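Local coordinates for prenyltransference for protein (Lavandula lanata, PDB 5HC8) that catalyses the head-to-middle coupling of two dimethylallyl diphosphate molecules, forming lavandulyl diphosphate, at residues D168-E171 with A172-E175; A233-C237 with R238-F242. All coordinates share one frame; numbering follows the deposited sequence.

How the contacts relate
Contact 1 comes first along the chain and starts helix 171-176. Contact 2 follows much later and leads out of the final helix, 225-237. Their centres lie 28 Å apart and their nearest atoms about 11 Å apart, so they do not touch. Contact 1 packs beside helix 144-160. Contact 2 sits by strand 212-215, an outermost strand of the six-stranded parallel sheet. The two contacts share no helix or strand. Both meet the second subunit: contact 1 through Glu171 and Phe174, contact 2 through its tail. The tail also reaches a bound substrate analogue held largely by that subunit. Each contact therefore ties a local turn of chain to the dimer.

Contact 1. Residues D168-E171 with A172-E175; sequences DIDE and ATFE
Asp170 holds CG between its backbone N and carbonyl carbon (chi1 53°), and Thr173 keeps OG1 beside its own backbone N (chi1 -62°). These torsions bring the carboxylate and the hydroxyl together at the start of helix 171-176. The motif is a helix N-cap, with Asp170 as the capping residue. Its OD1 accepts two bonds from Thr173. Thr173 OG1 donates to Asp170 OD1 at 2.7 Å, on the syn side and 35° out of the carboxylate plane. Thr173 N donates to the same Asp170 OD1 at 2.8 Å, nearly in line with the C-O bond. The two donors come from opposite faces of that plane, so OD1 is gripped from both, and the two side chains cross at about a right angle. An alanine in place of Asp170 would probably leave Thr173 N without its capping acceptor and the Thr173 hydroxyl freer to turn.

The backbone carries the helix onward. Phe174 N bonds to Asp170 O at 3.0 Å, and Glu175 N bonds to Glu171 O at 2.8 Å. The carboxylates of Glu171 and Glu175 stay apart, with Glu171 OE1 5.6 Å from Glu175 OE1. Their like charges are probably eased by outside partners. Glu171 makes a salt bridge to Arg145 of the second subunit, and Glu175 accepts a hydrogen bond from Trp206.

On the buried side, Phe174 stacks on Trp206 and packs against helix 144-160 as well as Ala152 of the second subunit. Ile169 joins it there, resting on Ile155. Across the turn, Ile169 CG2 approaches the edge of the Phe174 ring near its plane, 4.5 Å from CD2.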
loop_
_atom_site.group_PDB
_atom_site.type_symbol
_atom_site.label_atom_id
_atom_site.label_comp_id
_atom_site.label_asym_id
_atom_site.label_seq_id
_atom_site.Cartn_x
_atom_site.Cartn_y
_atom_site.Cartn_z
ATOM N N ASP A 168 -7.151 18.196 16.096
ATOM C CA ASP A 168 -7.585 16.952 16.706
ATOM C C ASP A 168 -7.466 15.765 15.786
ATOM O O ASP A 168 -7.663 14.645 16.223
ATOM C CB ASP A 168 -9.050 17.012 17.152
ATOM C CG ASP A 168 -9.369 18.210 18.095
ATOM O OD1 ASP A 168 -8.445 18.769 18.764
ATOM O OD2 ASP A 168 -10.590 18.554 18.137
ATOM N N ILE A 169 -7.216 15.984 14.491
ATOM C CA ILE A 169 -7.170 14.873 13.560
ATOM C C ILE A 169 -5.824 14.111 13.704
ATOM O O ILE A 169 -4.750 14.665 13.455
ATOM C CB ILE A 169 -7.408 15.318 12.072
ATOM C CG1 ILE A 169 -8.758 16.020 11.937
ATOM C CG2 ILE A 169 -7.414 14.100 11.146
ATOM C CD1 ILE A 169 -8.800 16.954 10.762
ATOM N N ASP A 170 -5.892 12.876 14.184
ATOM C CA ASP A 170 -4.683 12.055 14.349
ATOM C C ASP A 170 -4.937 10.738 13.693
ATOM O O ASP A 170 -6.073 10.499 13.199
ATOM C CB ASP A 170 -4.320 11.907 15.837
ATOM C CG ASP A 170 -5.458 11.425 16.657
ATOM O OD1 ASP A 170 -6.452 10.948 16.101
ATOM O OD2 ASP A 170 -5.371 11.534 17.913
ATOM N N GLU A 171 -3.943 9.818 13.684
ATOM C CA GLU A 171 -4.227 8.500 13.072
ATOM C C GLU A 171 -5.479 7.868 13.545
ATOM O O GLU A 171 -6.291 7.287 12.785
ATOM C CB GLU A 171 -3.117 7.446 13.285
ATOM C CG GLU A 171 -2.000 7.591 12.363
ATOM C CD GLU A 171 -0.911 6.586 12.636
ATOM O OE1 GLU A 171 -1.122 5.434 12.331
ATOM O OE2 GLU A 171 0.124 6.961 13.218
ATOM N N ALA A 172 -5.612 7.832 14.874
ATOM C CA ALA A 172 -6.702 7.103 15.427
ATOM C C ALA A 172 -8.036 7.692 15.006
ATOM O O ALA A 172 -9.014 7.000 14.762
ATOM C CB ALA A 172 -6.576 7.064 16.969
ATOM N N THR A 173 -8.110 9.012 14.940
ATOM C CA THR A 173 -9.373 9.620 14.489
ATOM C C THR A 173 -9.655 9.262 13.024
ATOM O O THR A 173 -10.751 8.901 12.625
ATOM C CB THR A 173 -9.274 11.168 14.658
ATOM O OG1 THR A 173 -9.103 11.439 16.072
ATOM C CG2 THR A 173 -10.544 11.817 14.157
ATOM N N PHE A 174 -8.589 9.270 12.247
ATOM C CA PHE A 174 -8.754 9.002 10.821
ATOM C C PHE A 174 -9.207 7.578 10.620
ATOM O O PHE A 174 -10.196 7.304 9.959
ATOM C CB PHE A 174 -7.481 9.397 10.065
ATOM C CG PHE A 174 -7.729 9.596 8.607
ATOM C CD1 PHE A 174 -7.826 8.507 7.781
ATOM C CD2 PHE A 174 -7.982 10.861 8.105
ATOM C CE1 PHE A 174 -8.105 8.672 6.442
ATOM C CE2 PHE A 174 -8.251 11.040 6.744
ATOM C CZ PHE A 174 -8.369 9.930 5.938
ATOM N N GLU A 175 -8.635 6.682 11.407
ATOM C CA GLU A 175 -8.984 5.275 11.410
ATOM C C GLU A 175 -10.440 5.012 11.743
ATOM O O GLU A 175 -11.105 4.182 11.136
ATOM C CB GLU A 175 -7.983 4.645 12.399
ATOM C CG GLU A 175 -7.908 3.165 12.706
ATOM C CD GLU A 175 -7.110 2.419 11.711
ATOM O OE1 GLU A 175 -5.834 2.432 11.688
ATOM O OE2 GLU A 175 -7.845 1.843 10.904
#

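Contact 2. Residues A233-C237 with R238-F242; sequences ASYRC and RYRGF. With ISY (3-methylbut-3-enylsulfanyl(phosphonooxy)phosphinic acid), chain F.
Arg238 grips Ser234 side-on where helix 225-237 gives way to the C-terminal tail. Arg238 NE and NH2 both donate to Ser234 OG, at 3.2 and 3.0 Å, and the hydroxyl oxygen lies almost in the guanidinium plane. The Arg238 chain bends about CB-CG (chi2 -73°), which folds the guanidinium back along the helix. Arg238 N also bonds to Tyr235 O at 2.9 Å. Glu212 salt-bridges NH1, and Phe213 O accepts from NH2, so the head is fixed on strand 212-215.

Tyr235 is the buried member. Arg240 NH1 meets its ring edge in plane, 2.9 Å from Tyr235 OH. Asp189 and Phe210 O hold the same guanidinium, and Phe242 CZ lies over one of its faces.

The other side is looser. Arg236, Cys237 and Tyr239 are exposed, and their side chains set out away from the other segment, though Cys237 CB still touches Arg238 N. Further on, Gly241 C comes within 3.3 Å of ISY O6, where a side chain would clash. Arg193 and Arg199 of the second subunit bind this diphosphate analogue. Arg238 and Arg240, each tied to its own chain, thus probably set the tail's course, consistent with it closing over the neighbouring subunit's diphosphate site.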
loop_
_atom_site.group_PDB
_atom_site.type_symbol
_atom_site.label_atom_id
_atom_site.label_comp_id
_atom_site.label_asym_id
_atom_site.label_seq_id
_atom_site.Cartn_x
_atom_site.Cartn_y
_atom_site.Cartn_z
ATOM N N ALA A 233 2.194 -20.207 6.585
ATOM C CA ALA A 233 3.529 -20.718 6.846
ATOM C C ALA A 233 4.563 -19.681 6.434
ATOM O O ALA A 233 5.577 -19.546 7.098
ATOM C CB ALA A 233 3.748 -22.001 6.080
ATOM N N SER A 234 4.386 -19.022 5.277
ATOM C CA SER A 234 5.290 -17.937 4.909
ATOM C C SER A 234 5.252 -16.852 5.986
ATOM O O SER A 234 6.336 -16.337 6.409
ATOM C CB SER A 234 4.964 -17.428 3.481
ATOM O OG SER A 234 5.686 -16.272 3.075
ATOM N N TYR A 235 4.018 -16.492 6.416
ATOM C CA TYR A 235 3.801 -15.537 7.475
ATOM C C TYR A 235 4.598 -15.867 8.732
ATOM O O TYR A 235 5.286 -15.018 9.262
ATOM C CB TYR A 235 2.337 -15.411 7.842
ATOM C CG TYR A 235 2.060 -14.380 8.886
ATOM C CD1 TYR A 235 2.068 -13.002 8.555
ATOM C CD2 TYR A 235 1.837 -14.733 10.218
ATOM C CE1 TYR A 235 1.847 -12.071 9.488
ATOM C CE2 TYR A 235 1.592 -13.764 11.162
ATOM C CZ TYR A 235 1.611 -12.455 10.785
ATOM O OH TYR A 235 1.378 -11.503 11.715
ATOM N N ARG A 236 4.463 -17.086 9.224
ATOM C CA ARG A 236 5.186 -17.457 10.439
ATOM C C ARG A 236 6.716 -17.385 10.283
ATOM O O ARG A 236 7.405 -17.093 11.238
ATOM C CB ARG A 236 4.767 -18.867 10.905
ATOM C CG ARG A 236 3.297 -19.042 11.303
ATOM C CD ARG A 236 3.067 -20.458 11.866
ATOM N NE ARG A 236 1.843 -21.115 11.357
ATOM C CZ ARG A 236 1.783 -22.156 10.499
ATOM N NH1 ARG A 236 2.876 -22.746 9.997
ATOM N NH2 ARG A 236 0.591 -22.635 10.138
ATOM N N CYS A 237 7.252 -17.659 9.102
ATOM C CA CYS A 237 8.655 -17.396 8.851
ATOM C C CYS A 237 9.053 -15.908 8.668
ATOM O O CYS A 237 10.215 -15.605 8.638
ATOM C CB CYS A 237 9.108 -18.178 7.634
ATOM S SG CYS A 237 8.910 -19.933 7.901
ATOM N N ARG A 238 8.136 -14.964 8.580
ATOM C CA ARG A 238 8.557 -13.549 8.457
ATOM C C ARG A 238 9.045 -12.947 9.815
ATOM O O ARG A 238 8.449 -13.188 10.863
ATOM C CB ARG A 238 7.417 -12.644 7.991
ATOM C CG ARG A 238 6.563 -13.101 6.791
ATOM C CD ARG A 238 7.347 -12.955 5.540
ATOM N NE ARG A 238 6.611 -13.460 4.405
ATOM C CZ ARG A 238 5.912 -12.735 3.531
ATOM N NH1 ARG A 238 5.749 -11.414 3.623
ATOM N NH2 ARG A 238 5.358 -13.366 2.531
ATOM N N TYR A 239 10.099 -12.138 9.743
ATOM C CA TYR A 239 10.534 -11.280 10.859
ATOM C C TYR A 239 9.920 -9.903 10.626
ATOM O O TYR A 239 10.207 -9.293 9.594
ATOM C CB TYR A 239 12.078 -11.143 10.985
ATOM C CG TYR A 239 12.405 -10.116 12.059
ATOM C CD1 TYR A 239 12.285 -10.437 13.419
ATOM C CD2 TYR A 239 12.725 -8.786 11.712
ATOM C CE1 TYR A 239 12.525 -9.485 14.403
ATOM C CE2 TYR A 239 12.961 -7.826 12.683
ATOM C CZ TYR A 239 12.865 -8.175 14.025
ATOM O OH TYR A 239 13.099 -7.203 14.971
ATOM N N ARG A 240 9.091 -9.441 11.572
ATOM C CA ARG A 240 8.415 -8.114 11.506
ATOM C C ARG A 240 9.116 -7.156 12.491
ATOM O O ARG A 240 9.117 -7.377 13.713
ATOM C CB ARG A 240 6.908 -8.236 11.846
ATOM C CG ARG A 240 6.149 -9.470 11.267
ATOM C CD ARG A 240 4.645 -9.445 11.623
ATOM N NE ARG A 240 3.934 -8.360 10.905
ATOM C CZ ARG A 240 2.637 -8.028 11.046
ATOM N NH1 ARG A 240 1.834 -8.642 11.935
ATOM N NH2 ARG A 240 2.134 -7.050 10.310
ATOM N N GLY A 241 9.760 -6.121 11.970
ATOM C CA GLY A 241 10.493 -5.178 12.834
ATOM C C GLY A 241 9.747 -3.858 13.079
ATOM O O GLY A 241 10.167 -3.087 13.968
ATOM N N PHE A 242 8.671 -3.593 12.305
ATOM C CA PHE A 242 7.899 -2.312 12.406
ATOM C C PHE A 242 8.749 -0.975 12.435
ATOM O O PHE A 242 8.334 -0.019 13.133
ATOM C CB PHE A 242 6.956 -2.319 13.659
ATOM C CG PHE A 242 6.034 -3.537 13.769
ATOM C CD1 PHE A 242 4.833 -3.600 13.058
ATOM C CD2 PHE A 242 6.355 -4.615 14.642
ATOM C CE1 PHE A 242 3.992 -4.722 13.175
ATOM C CE2 PHE A 242 5.510 -5.731 14.776
ATOM C CZ PHE A 242 4.326 -5.787 14.039
HETATM P P1 ISY F . 10.927 -2.728 8.838
HETATM O O2 ISY F . 11.470 -1.170 8.684
HETATM P P3 ISY F . 12.860 -0.657 8.145
HETATM O O4 ISY F . 11.653 -3.692 7.818
HETATM O O5 ISY F . 9.380 -2.855 8.733
HETATM O O6 ISY F . 11.321 -3.119 10.255
HETATM O O7 ISY F . 13.953 -1.594 8.516
HETATM O O8 ISY F . 13.024 0.876 8.570
HETATM S S9 ISY F . 12.690 -0.819 6.024
HETATM C C10 ISY F . 11.831 0.691 5.651
HETATM C C11 ISY F . 12.908 1.480 4.951
HETATM C C12 ISY F . 13.195 2.912 5.304
HETATM C C13 ISY F . 14.240 3.615 4.568
HETATM C C14 ISY F . 12.591 3.556 6.495
#